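Local structure of ultraspiracle (1HG4) at residues Q24-R28 against P269-G273; A17-A21 against E65-M70; Y208-D212 against F226-L230; E91-N96 against K182-L186; H72-P77 against K195-I200. The protein is an insect nuclear hormone receptor whose lipid-bound ligand-binding domain is locked in an inactive conformation, and which as a transcription factor probably regulates hormone-responsive genes. All coordinates share one frame; numbering follows the deposited sequence.

Contact 1 (Q24-R28 against P269-G273); sequences QCGDR and PPPPG
Arg28 lays its guanidinium against Pro271, CB of the proline over one face and offset toward the rim, with Arg28 NE 3.3 Å from Pro271 CB. The preceding methylene shares the contact, Arg28 CD lying 3.5 Å from the same CB. The arginine chain bends at chi2 (146°), and beyond the bend it runs out over the prolines, where NH2 comes to 3.7 Å from Pro272 CD and the two side chains cross at about a right angle. Purely apolar contact adds Cys25, whose SG touches the Pro271 ring at CG over 4.1 Å. The ring is thus touched by both the buried thiol, at CG, and the arginine, at CB.

Backbone-to-side-chain packing closes the other end, where Gln24 CB rests 3.8 Å from Gly273 CA, the last residue of the modelled chain.

Backbone bonding shapes the first segment. Cys25 to Arg28 form a type II' beta turn, closed by Arg28 N to Cys25 O at 3.1 Å, and Gly26 takes its second place with positive phi. Asp27, at the turn's third place, reaches away to a salt bridge with Lys58, while Cys25 and Arg28 also lie on Phe61 of helix 46-68.

In this nuclear receptor ligand-binding domain, the modelled tail after helix 258-266 packs on the loop just beyond helix 11-24, so that a type II' turn and a run of prolines meet side by side.

Contact 2 (A17-A21 against E65-M70); sequences AEQRA and EYARMM
Ala21 and Tyr66 mark the closest backbone approach, with their CA atoms 5.2 Å apart, where helix 11-24 meets the C-terminal end of helix 46-68. Small residues allow this closeness: Ala17 and Ala21, one helical turn apart, both direct their CB toward the other segment. Met69 and Met70 extend the contact.

Ala21 CB lies 3.8 Å from Tyr66 CB, and Ala17 CB is 4.0 Å from Tyr66 CD1. The Tyr66 side chain swings its CG anti to the backbone N (chi1 153°), which carries the ring alongside Glu18, pointing the same way. Glu18 CG and Tyr66 CE1 approach to 3.4 Å, and the carboxylate stands perpendicular to the ring. Met70 CG packs over one face of that ring, and its SD reaches Ala17 CB at 4.2 Å. Met69 hooks its methyl over the first helix: bent at chi3, the chain brings CE to 3.8 Å from Ala17 O. Its sulfur meets the end of Arg20, whose chain crosses it at about a right angle.

The charges look elsewhere. Glu18 bonds Arg175, Lys182 and Ser179, linking the first helix to helix 175-186. Glu65, gripped side-on by NE and NH2 of Arg68 (NH2 to OE2 2.9 Å), also bonds Gln265 of the last helix.

Alanines against an aromatic ring and methionines make a close helix-helix junction within the layered, mainly helical sandwich of the nuclear receptor ligand-binding domain.

Contact 3 (Y208-D212 against F226-L230); sequences YACLD and FAQLL
Phe226 is the wedge of this contact, its ring pushed against the backbone and side chains of 208-212. With CG trans to the backbone N (chi1 178°), the phenyl ring projects across onto 208-212. Asp212 stands over one face of it: the carboxylate plane is 88° from the ring plane, and OD1 is 3.9 Å from Phe226 CG. The ring also presses on the main chain, with CE1 3.6 Å from Tyr208 O, an oxygen already taken by Asp212 N within the helix.

Two more side chains meet the same ring. Leu211 comes at a slant, bringing CD2 to 3.9 Å from Phe226 CE1. Tyr208 crosses Phe226 at about a right angle, CD1 to CZ being 4.2 Å. Leu211 then uses both its methyls on the second helix, CD1 on Leu229 CD1 and CD2 on Leu230 CD2, each at 4.2 Å. Replacing Phe226 with an alanine would probably open a gap bounded by Tyr208, Leu211 and Asp212 and leave Leu211 and the leucines of 226-230 to carry the junction.

The short axes approach to 11.1 Å, with their directions 121° apart, and the Phe226 ring reaches across to the other helix's main chain and side chains. This is the start of helix 225-250 against the later part of helix 197-218, the two being consecutive helices. Helix 175-186 lies beside both, with Ile184 touching Tyr208 and Leu230. On another side stands the second subunit, where Leu78 N bonds Asp212 OD2 and Asp79 packs on Phe226.

Contact 4 (E91-N96 against K182-L186); sequences ELLIAN and KAIIL
The Asn96 amide is the flat group that takes part here, and the tip of Lys182 comes up to it with the two side chains crossing at about a right angle. As modelled, ND2 of Asn96 lies 2.9 Å from NZ of Lys182, but the amide is probably turned over, so which of its atoms faces the lysine is doubtful. Glu91 joins with the root of its side chain, CB lying 4.1 Å from Ile185 CG2.

The two segments run antiparallel, at 170° with axes 10.2 Å apart, near the centre of the chain, in the interior of the three-layer helical sandwich of the nuclear receptor ligand-binding domain. The core is aliphatic. Ile185 has its CG2 branch anti to the backbone N, and this methyl reaches both Glu91 and Leu92, the latter through CD2 at 4.3 Å. Lys182 lies along the contact as a long hydrocarbon, with CB 3.8 Å from Leu92 CD2 and CD against Ala95 CB. A bend at chi3 (-67°) lets this buried chain turn its ammonium toward Asn96, while on another side it makes a salt bridge with Glu18. That partner probably offsets much of the cost of burying the charge.

Around the pair, Leu236 of helix 225-250 packs on Ile185, and Met63 of helix 46-68 on Leu92. The bound phospholipid lies about 8 Å from the Asn96 side chain. One methyl presses closest on the backbone: Leu92 CD2 is 3.5 Å from Lys182 O, the carbonyl oxygen that also accepts Leu186 N at 3.0 Å.

Contact 5 (H72-P77 against K195-I200); sequences HFAQVP and KSRAEI
His72 and Glu199 form the close polar corner of this contact, His72 ND1 lying 2.8 Å from Glu199 OE2. The same oxygen is also 3.2 Å from His72 CG, approaching the ring obliquely, and the ring and carboxylate planes are 69° apart. Glu199 arrives there by setting CG anti to its backbone N (chi1 161°) and folding back at chi2 (76°). Tight packing occurs again at the other end, where Pro77 CD abuts Ser196 OG at 3.3 Å, both residues being buried.

Between these points the fit is slacker. Val76 aims its CG1 at the second segment, yet meets Glu199 CG at 4.1 Å and Ile200 CG1 at 4.5 Å. Lys195 touches Pro77 with its CB, 4.2 Å from CG, before its long chain leads off from the contact. Lys195 and the His72-Glu199 pair are partly exposed, in contrast to the buried middle. A leucine in place of His72 is likely to leave Glu199 OE2 with a hydrocarbon where it now has a polar ring, and the carboxylate free to turn.

The loop 72-77 leads from helix 46-68 into helix 78-100, while Ser196 directly precedes helix 197-218. Asp80, early in helix 78-100, ties the two together by accepting bonds from the backbone N of Lys195 and Ser196. At the start of helix 197-218, the backbone N atoms of Ala198 and Glu199 bond the Glu205 carboxylate of the third subunit, which places this corner at a subunit boundary.

In the fold
All five contacts belong to one helical ligand-binding domain. Contacts 1 and 2 are neighbours, 11 Å between centres, and touch where Pro270 and Pro271 meet Glu65; their segments alternate along the chain, and the first helix and the C-terminal tail both pack on helix 46-68. Contact 4, nearest the chain's centre, touches contacts 2, 3 and 5 and is nested in the loop closed by contact 5; contact 2 touches 1, 4 and 5. Contacts 3 and 5 share helix 197-218 but stand 22 Å apart between centres. Together the five tie the chain's two ends and its central helices into one domain, with contacts 3 and 5 at subunit boundaries.

Contact 1 (Q24-R28 against P269-G273)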
# COMPACT_ATOMS: atom_id res chain seq x y z
N GLN A 24 -31.48 -14.54 -1.84
CA GLN A 24 -31.22 -15.97 -1.67
C GLN A 24 -31.08 -16.49 -0.24
O GLN A 24 -30.91 -17.69 -0.04
CB GLN A 24 -29.96 -16.35 -2.45
CG GLN A 24 -29.96 -15.89 -3.89
CD GLN A 24 -31.19 -16.38 -4.65
OE1 GLN A 24 -31.42 -17.58 -4.77
NE2 GLN A 24 -31.97 -15.44 -5.16
N CYS A 25 -31.15 -15.61 0.74
CA CYS A 25 -31.01 -16.05 2.12
C CYS A 25 -32.33 -16.43 2.77
O CYS A 25 -32.36 -16.99 3.86
CB CYS A 25 -30.30 -14.96 2.94
SG CYS A 25 -28.61 -14.66 2.37
N GLY A 26 -33.43 -16.13 2.09
CA GLY A 26 -34.73 -16.44 2.65
C GLY A 26 -34.95 -15.76 3.99
O GLY A 26 -34.84 -14.53 4.12
N ASP A 27 -35.26 -16.58 5.00
CA ASP A 27 -35.51 -16.10 6.35
C ASP A 27 -34.36 -16.32 7.33
O ASP A 27 -34.51 -16.07 8.53
CB ASP A 27 -36.78 -16.76 6.90
CG ASP A 27 -38.03 -16.23 6.24
OD1 ASP A 27 -38.22 -14.99 6.25
OD2 ASP A 27 -38.83 -17.04 5.71
N ARG A 28 -33.21 -16.80 6.84
CA ARG A 28 -32.06 -17.02 7.71
C ARG A 28 -31.65 -15.70 8.37
O ARG A 28 -31.76 -14.63 7.77
CB ARG A 28 -30.90 -17.61 6.89
CG ARG A 28 -31.10 -19.06 6.48
CD ARG A 28 -30.48 -19.33 5.11
NE ARG A 28 -30.53 -20.75 4.73
CZ ARG A 28 -29.78 -21.69 5.29
NH1 ARG A 28 -28.92 -21.38 6.26
NH2 ARG A 28 -29.87 -22.96 4.88
N PRO A 269 -20.94 -22.98 5.20
CA PRO A 269 -21.22 -22.82 3.78
C PRO A 269 -22.33 -21.81 3.58
O PRO A 269 -23.06 -21.47 4.51
CB PRO A 269 -21.66 -24.22 3.36
CG PRO A 269 -22.41 -24.68 4.57
CD PRO A 269 -21.48 -24.26 5.70
N PRO A 270 -22.47 -21.29 2.35
CA PRO A 270 -23.54 -20.32 2.13
C PRO A 270 -24.89 -21.02 2.00
O PRO A 270 -24.96 -22.23 1.82
CB PRO A 270 -23.10 -19.64 0.83
CG PRO A 270 -22.36 -20.73 0.10
CD PRO A 270 -21.54 -21.35 1.21
N PRO A 271 -25.99 -20.27 2.13
CA PRO A 271 -27.29 -20.93 2.00
C PRO A 271 -27.51 -21.32 0.54
O PRO A 271 -26.69 -21.01 -0.32
CB PRO A 271 -28.27 -19.86 2.49
CG PRO A 271 -27.57 -18.58 2.14
CD PRO A 271 -26.15 -18.86 2.55
N PRO A 272 -28.62 -22.01 0.24
CA PRO A 272 -28.90 -22.41 -1.14
C PRO A 272 -28.96 -21.20 -2.07
O PRO A 272 -30.02 -20.86 -2.60
CB PRO A 272 -30.26 -23.11 -1.03
CG PRO A 272 -30.21 -23.72 0.34
CD PRO A 272 -29.62 -22.59 1.16
N GLY A 273 -27.82 -20.54 -2.26
CA GLY A 273 -27.75 -19.36 -3.11
C GLY A 273 -26.53 -18.49 -2.84
O GLY A 273 -25.67 -18.83 -2.03

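Contact 2 (A17-A21 against E65-M70)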
# COMPACT_ATOMS: atom_id res chain seq x y z
N ALA A 17 -23.59 -8.89 -5.99
CA ALA A 17 -23.42 -9.39 -4.64
C ALA A 17 -24.56 -8.91 -3.73
O ALA A 17 -25.16 -9.70 -3.01
CB ALA A 17 -22.08 -8.94 -4.08
N GLU A 18 -24.84 -7.61 -3.78
CA GLU A 18 -25.89 -7.04 -2.96
C GLU A 18 -27.23 -7.68 -3.26
O GLU A 18 -27.90 -8.19 -2.37
CB GLU A 18 -26.01 -5.54 -3.21
CG GLU A 18 -24.88 -4.70 -2.66
CD GLU A 18 -25.01 -3.24 -3.07
OE1 GLU A 18 -26.10 -2.66 -2.86
OE2 GLU A 18 -24.04 -2.68 -3.60
N GLN A 19 -27.60 -7.65 -4.54
CA GLN A 19 -28.87 -8.20 -4.98
C GLN A 19 -29.07 -9.66 -4.65
O GLN A 19 -30.11 -10.04 -4.13
CB GLN A 19 -29.04 -7.97 -6.48
CG GLN A 19 -29.38 -6.53 -6.82
CD GLN A 19 -29.33 -6.24 -8.31
OE1 GLN A 19 -29.85 -5.22 -8.76
NE2 GLN A 19 -28.67 -7.11 -9.07
N ARG A 20 -28.09 -10.49 -4.95
CA ARG A 20 -28.21 -11.91 -4.66
C ARG A 20 -28.29 -12.17 -3.16
O ARG A 20 -29.06 -13.00 -2.71
CB ARG A 20 -27.04 -12.69 -5.28
CG ARG A 20 -26.94 -12.56 -6.79
CD ARG A 20 -25.92 -13.55 -7.34
NE ARG A 20 -26.38 -14.92 -7.22
CZ ARG A 20 -25.58 -15.96 -7.01
NH1 ARG A 20 -24.26 -15.79 -6.91
NH2 ARG A 20 -26.10 -17.18 -6.90
N ALA A 21 -27.50 -11.45 -2.38
CA ALA A 21 -27.52 -11.64 -0.93
C ALA A 21 -28.89 -11.28 -0.37
O ALA A 21 -29.35 -11.85 0.61
CB ALA A 21 -26.44 -10.79 -0.28
N GLU A 65 -23.28 -12.73 3.82
CA GLU A 65 -23.24 -13.40 2.53
C GLU A 65 -22.86 -12.42 1.44
O GLU A 65 -22.24 -12.78 0.44
CB GLU A 65 -24.58 -14.06 2.21
CG GLU A 65 -24.94 -15.20 3.17
CD GLU A 65 -23.83 -16.21 3.38
OE1 GLU A 65 -23.20 -16.64 2.39
OE2 GLU A 65 -23.59 -16.58 4.53
N TYR A 66 -23.22 -11.16 1.65
CA TYR A 66 -22.88 -10.10 0.71
C TYR A 66 -21.36 -9.95 0.64
O TYR A 66 -20.77 -9.99 -0.44
CB TYR A 66 -23.52 -8.78 1.17
CG TYR A 66 -22.80 -7.53 0.74
CD1 TYR A 66 -22.79 -7.12 -0.59
CD2 TYR A 66 -22.14 -6.73 1.68
CE1 TYR A 66 -22.15 -5.93 -0.98
CE2 TYR A 66 -21.50 -5.55 1.31
CZ TYR A 66 -21.51 -5.15 -0.01
OH TYR A 66 -20.92 -3.95 -0.34
N ALA A 67 -20.72 -9.80 1.81
CA ALA A 67 -19.27 -9.66 1.89
C ALA A 67 -18.59 -10.92 1.35
O ALA A 67 -17.54 -10.85 0.72
CB ALA A 67 -18.84 -9.42 3.33
N ARG A 68 -19.20 -12.07 1.58
CA ARG A 68 -18.63 -13.31 1.11
C ARG A 68 -18.46 -13.35 -0.41
O ARG A 68 -17.53 -13.97 -0.93
CB ARG A 68 -19.50 -14.49 1.57
CG ARG A 68 -19.16 -15.78 0.88
CD ARG A 68 -18.96 -16.89 1.86
NE ARG A 68 -20.18 -17.26 2.58
CZ ARG A 68 -20.16 -18.03 3.66
NH1 ARG A 68 -19.00 -18.49 4.11
NH2 ARG A 68 -21.28 -18.33 4.30
N MET A 69 -19.37 -12.68 -1.11
CA MET A 69 -19.34 -12.63 -2.57
C MET A 69 -18.64 -11.40 -3.11
O MET A 69 -18.57 -11.21 -4.32
CB MET A 69 -20.77 -12.67 -3.14
CG MET A 69 -21.46 -14.02 -2.99
SD MET A 69 -23.09 -14.04 -3.74
CE MET A 69 -24.06 -13.30 -2.36
N MET A 70 -18.14 -10.55 -2.22
CA MET A 70 -17.44 -9.35 -2.67
C MET A 70 -16.03 -9.71 -3.11
O MET A 70 -15.37 -10.56 -2.49
CB MET A 70 -17.40 -8.29 -1.57
CG MET A 70 -18.70 -7.50 -1.42
SD MET A 70 -19.07 -6.32 -2.80
CE MET A 70 -18.19 -4.87 -2.25

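Contact 3 (Y208-D212 against F226-L230)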
# COMPACT_ATOMS: atom_id res chain seq x y z
N TYR A 208 -12.96 3.37 -5.90
CA TYR A 208 -12.84 4.81 -6.14
C TYR A 208 -12.83 5.01 -7.64
O TYR A 208 -13.56 5.85 -8.18
CB TYR A 208 -11.53 5.34 -5.58
CG TYR A 208 -11.53 5.64 -4.09
CD1 TYR A 208 -12.70 5.95 -3.41
CD2 TYR A 208 -10.34 5.63 -3.37
CE1 TYR A 208 -12.68 6.25 -2.04
CE2 TYR A 208 -10.31 5.92 -2.01
CZ TYR A 208 -11.48 6.23 -1.35
OH TYR A 208 -11.45 6.52 -0.01
N ALA A 209 -11.96 4.25 -8.30
CA ALA A 209 -11.84 4.32 -9.74
C ALA A 209 -13.19 4.04 -10.40
O ALA A 209 -13.56 4.74 -11.34
CB ALA A 209 -10.80 3.31 -10.22
N CYS A 210 -13.92 3.04 -9.91
CA CYS A 210 -15.23 2.71 -10.48
C CYS A 210 -16.22 3.86 -10.26
O CYS A 210 -16.92 4.26 -11.19
CB CYS A 210 -15.80 1.43 -9.85
SG CYS A 210 -14.97 -0.07 -10.42
N LEU A 211 -16.24 4.39 -9.05
CA LEU A 211 -17.14 5.48 -8.72
C LEU A 211 -16.88 6.69 -9.60
O LEU A 211 -17.81 7.25 -10.20
CB LEU A 211 -17.01 5.85 -7.24
CG LEU A 211 -18.01 6.91 -6.74
CD1 LEU A 211 -19.43 6.42 -6.98
CD2 LEU A 211 -17.77 7.19 -5.27
N ASP A 212 -15.61 7.08 -9.71
CA ASP A 212 -15.21 8.23 -10.52
C ASP A 212 -15.62 8.05 -11.98
O ASP A 212 -16.17 8.96 -12.58
CB ASP A 212 -13.69 8.45 -10.42
CG ASP A 212 -13.25 9.75 -11.06
OD1 ASP A 212 -13.60 10.82 -10.53
OD2 ASP A 212 -12.57 9.72 -12.11
N PHE A 226 -18.00 13.61 -7.49
CA PHE A 226 -17.25 12.56 -6.81
C PHE A 226 -16.94 12.93 -5.35
O PHE A 226 -17.22 12.16 -4.43
CB PHE A 226 -15.95 12.28 -7.57
CG PHE A 226 -15.06 11.25 -6.94
CD1 PHE A 226 -15.31 9.89 -7.12
CD2 PHE A 226 -13.97 11.63 -6.17
CE1 PHE A 226 -14.48 8.92 -6.55
CE2 PHE A 226 -13.14 10.67 -5.59
CZ PHE A 226 -13.40 9.31 -5.79
N ALA A 227 -16.38 14.12 -5.13
CA ALA A 227 -16.02 14.57 -3.80
C ALA A 227 -17.25 14.75 -2.93
O ALA A 227 -17.25 14.39 -1.76
CB ALA A 227 -15.23 15.88 -3.86
N GLN A 228 -18.30 15.33 -3.51
CA GLN A 228 -19.54 15.54 -2.77
C GLN A 228 -20.14 14.22 -2.29
O GLN A 228 -20.60 14.13 -1.15
CB GLN A 228 -20.57 16.27 -3.62
N LEU A 229 -20.13 13.21 -3.15
CA LEU A 229 -20.69 11.92 -2.77
C LEU A 229 -19.95 11.35 -1.57
O LEU A 229 -20.55 10.77 -0.67
CB LEU A 229 -20.62 10.92 -3.93
CG LEU A 229 -21.48 11.21 -5.15
CD1 LEU A 229 -21.31 10.12 -6.19
CD2 LEU A 229 -22.92 11.28 -4.72
N LEU A 230 -18.64 11.55 -1.55
CA LEU A 230 -17.83 11.03 -0.46
C LEU A 230 -18.09 11.74 0.85
O LEU A 230 -17.89 11.16 1.92
CB LEU A 230 -16.34 11.10 -0.83
CG LEU A 230 -15.96 10.18 -1.99
CD1 LEU A 230 -14.48 10.31 -2.29
CD2 LEU A 230 -16.30 8.73 -1.65

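Contact 4 (E91-N96 against K182-L186)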
# COMPACT_ATOMS: atom_id res chain seq x y z
N GLU A 91 -23.01 0.90 9.63
CA GLU A 91 -22.99 1.86 8.54
C GLU A 91 -23.62 1.29 7.28
O GLU A 91 -24.24 2.02 6.50
CB GLU A 91 -21.57 2.31 8.24
CG GLU A 91 -20.91 3.10 9.36
CD GLU A 91 -19.52 3.55 9.00
OE1 GLU A 91 -19.36 4.45 8.15
OE2 GLU A 91 -18.56 2.99 9.57
N LEU A 92 -23.45 -0.00 7.06
CA LEU A 92 -24.03 -0.63 5.87
C LEU A 92 -25.54 -0.68 6.01
O LEU A 92 -26.25 -0.40 5.04
CB LEU A 92 -23.46 -2.05 5.68
CG LEU A 92 -21.97 -2.12 5.28
CD1 LEU A 92 -21.50 -3.58 5.28
CD2 LEU A 92 -21.74 -1.48 3.91
N LEU A 93 -26.03 -1.03 7.20
CA LEU A 93 -27.48 -1.08 7.41
C LEU A 93 -28.12 0.30 7.27
O LEU A 93 -29.10 0.45 6.56
CB LEU A 93 -27.83 -1.66 8.79
CG LEU A 93 -27.42 -3.12 9.02
CD1 LEU A 93 -28.09 -3.66 10.27
CD2 LEU A 93 -27.82 -3.95 7.84
N ILE A 94 -27.53 1.29 7.93
CA ILE A 94 -28.06 2.65 7.88
C ILE A 94 -28.03 3.25 6.48
O ILE A 94 -28.88 4.07 6.15
CB ILE A 94 -27.31 3.57 8.86
CG1 ILE A 94 -27.62 3.13 10.29
CG2 ILE A 94 -27.74 5.03 8.66
CD1 ILE A 94 -26.89 3.93 11.34
N ALA A 95 -27.06 2.85 5.66
CA ALA A 95 -26.97 3.36 4.29
C ALA A 95 -28.18 2.83 3.52
O ALA A 95 -28.78 3.52 2.70
CB ALA A 95 -25.67 2.90 3.62
N ASN A 96 -28.54 1.58 3.79
CA ASN A 96 -29.71 0.98 3.15
C ASN A 96 -31.01 1.64 3.61
O ASN A 96 -31.92 1.79 2.80
CB ASN A 96 -29.76 -0.52 3.41
CG ASN A 96 -28.89 -1.32 2.44
OD1 ASN A 96 -28.36 -2.38 2.78
ND2 ASN A 96 -28.76 -0.82 1.22
N LYS A 182 -21.00 1.91 -0.29
CA LYS A 182 -21.04 0.82 0.66
C LYS A 182 -19.78 -0.05 0.60
O LYS A 182 -19.30 -0.55 1.62
CB LYS A 182 -22.29 -0.03 0.42
CG LYS A 182 -23.57 0.76 0.67
CD LYS A 182 -24.78 -0.14 0.87
CE LYS A 182 -25.14 -0.90 -0.38
NZ LYS A 182 -26.35 -1.74 -0.17
N ALA A 183 -19.24 -0.22 -0.60
CA ALA A 183 -18.03 -1.01 -0.73
C ALA A 183 -16.87 -0.22 -0.10
O ALA A 183 -16.05 -0.79 0.64
CB ALA A 183 -17.75 -1.32 -2.21
N ILE A 184 -16.81 1.09 -0.37
CA ILE A 184 -15.73 1.91 0.20
C ILE A 184 -15.73 1.68 1.72
O ILE A 184 -14.66 1.57 2.34
CB ILE A 184 -15.94 3.43 -0.12
CG1 ILE A 184 -15.66 3.68 -1.60
CG2 ILE A 184 -15.02 4.32 0.73
CD1 ILE A 184 -16.30 4.92 -2.10
N ILE A 185 -16.93 1.59 2.29
CA ILE A 185 -17.09 1.38 3.72
C ILE A 185 -16.56 0.02 4.14
O ILE A 185 -15.77 -0.08 5.08
CB ILE A 185 -18.58 1.48 4.13
CG1 ILE A 185 -19.07 2.92 3.92
CG2 ILE A 185 -18.77 1.08 5.58
CD1 ILE A 185 -20.56 3.08 4.09
N LEU A 186 -17.01 -1.02 3.46
CA LEU A 186 -16.56 -2.39 3.76
C LEU A 186 -15.04 -2.51 3.74
O LEU A 186 -14.44 -2.97 4.71
CB LEU A 186 -17.15 -3.39 2.75
CG LEU A 186 -16.77 -4.86 2.98
CD1 LEU A 186 -17.34 -5.33 4.32
CD2 LEU A 186 -17.32 -5.71 1.85

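Contact 5 (H72-P77 against K195-I200)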
# COMPACT_ATOMS: atom_id res chain seq x y z
N HIS A 72 -12.34 -10.42 -3.62
CA HIS A 72 -11.21 -10.58 -2.69
C HIS A 72 -11.50 -10.77 -1.21
O HIS A 72 -10.64 -11.27 -0.48
CB HIS A 72 -10.23 -9.40 -2.84
CG HIS A 72 -9.56 -9.35 -4.18
ND1 HIS A 72 -8.34 -9.93 -4.43
CD2 HIS A 72 -9.99 -8.85 -5.37
CE1 HIS A 72 -8.04 -9.79 -5.70
NE2 HIS A 72 -9.02 -9.14 -6.30
N PHE A 73 -12.70 -10.39 -0.76
CA PHE A 73 -13.07 -10.51 0.65
C PHE A 73 -12.75 -11.86 1.27
O PHE A 73 -12.06 -11.93 2.30
CB PHE A 73 -14.57 -10.25 0.84
CG PHE A 73 -14.98 -10.13 2.28
CD1 PHE A 73 -14.67 -8.98 3.02
CD2 PHE A 73 -15.66 -11.16 2.91
CE1 PHE A 73 -15.03 -8.87 4.35
CE2 PHE A 73 -16.03 -11.05 4.26
CZ PHE A 73 -15.71 -9.91 4.97
N ALA A 74 -13.24 -12.94 0.66
CA ALA A 74 -13.01 -14.29 1.18
C ALA A 74 -11.55 -14.70 1.14
O ALA A 74 -11.18 -15.76 1.68
CB ALA A 74 -13.84 -15.30 0.40
N GLN A 75 -10.71 -13.88 0.51
CA GLN A 75 -9.30 -14.21 0.44
C GLN A 75 -8.49 -13.72 1.63
O GLN A 75 -7.54 -14.37 2.05
CB GLN A 75 -8.68 -13.70 -0.85
CG GLN A 75 -8.75 -14.72 -1.96
CD GLN A 75 -10.16 -15.20 -2.19
OE1 GLN A 75 -11.03 -14.45 -2.64
NE2 GLN A 75 -10.40 -16.47 -1.88
N VAL A 76 -8.84 -12.57 2.17
CA VAL A 76 -8.08 -12.08 3.30
C VAL A 76 -8.26 -13.09 4.42
O VAL A 76 -9.21 -13.86 4.42
CB VAL A 76 -8.55 -10.69 3.74
CG1 VAL A 76 -8.59 -9.78 2.53
CG2 VAL A 76 -9.90 -10.77 4.41
N PRO A 77 -7.32 -13.13 5.36
CA PRO A 77 -7.49 -14.10 6.45
C PRO A 77 -8.80 -13.89 7.21
O PRO A 77 -9.28 -12.76 7.36
CB PRO A 77 -6.24 -13.89 7.32
CG PRO A 77 -5.79 -12.48 6.97
CD PRO A 77 -6.07 -12.36 5.50
N LYS A 195 -4.65 -7.47 9.36
CA LYS A 195 -3.41 -8.00 8.81
C LYS A 195 -3.13 -7.53 7.38
O LYS A 195 -2.06 -7.00 7.09
CB LYS A 195 -3.45 -9.53 8.83
CG LYS A 195 -2.37 -10.17 9.66
CD LYS A 195 -2.39 -9.69 11.10
CE LYS A 195 -1.23 -10.29 11.88
NZ LYS A 195 -1.05 -9.67 13.23
N SER A 196 -4.11 -7.71 6.50
CA SER A 196 -3.95 -7.34 5.10
C SER A 196 -4.39 -5.92 4.72
O SER A 196 -5.23 -5.75 3.85
CB SER A 196 -4.70 -8.35 4.25
OG SER A 196 -4.40 -9.67 4.69
N ARG A 197 -3.79 -4.92 5.35
CA ARG A 197 -4.13 -3.52 5.07
C ARG A 197 -3.94 -3.13 3.61
O ARG A 197 -4.82 -2.51 3.03
CB ARG A 197 -3.29 -2.58 5.93
CG ARG A 197 -3.63 -2.59 7.41
CD ARG A 197 -2.84 -1.52 8.16
NE ARG A 197 -2.85 -1.75 9.61
CZ ARG A 197 -3.90 -1.55 10.42
NH1 ARG A 197 -5.05 -1.10 9.93
NH2 ARG A 197 -3.79 -1.82 11.71
N ALA A 198 -2.80 -3.49 3.03
CA ALA A 198 -2.51 -3.15 1.63
C ALA A 198 -3.56 -3.70 0.67
O ALA A 198 -4.13 -2.96 -0.13
CB ALA A 198 -1.12 -3.66 1.24
N GLU A 199 -3.80 -5.00 0.75
CA GLU A 199 -4.80 -5.64 -0.10
C GLU A 199 -6.17 -4.97 0.03
O GLU A 199 -6.84 -4.74 -0.96
CB GLU A 199 -4.93 -7.12 0.27
CG GLU A 199 -6.23 -7.76 -0.20
CD GLU A 199 -6.26 -8.06 -1.69
OE1 GLU A 199 -5.41 -7.52 -2.44
OE2 GLU A 199 -7.14 -8.85 -2.12
N ILE A 200 -6.56 -4.63 1.26
CA ILE A 200 -7.86 -4.00 1.48
C ILE A 200 -7.93 -2.56 0.91
O ILE A 200 -8.92 -2.18 0.27
CB ILE A 200 -8.19 -4.01 3.00
CG1 ILE A 200 -8.13 -5.44 3.53
CG2 ILE A 200 -9.57 -3.47 3.25
CD1 ILE A 200 -8.41 -5.57 5.01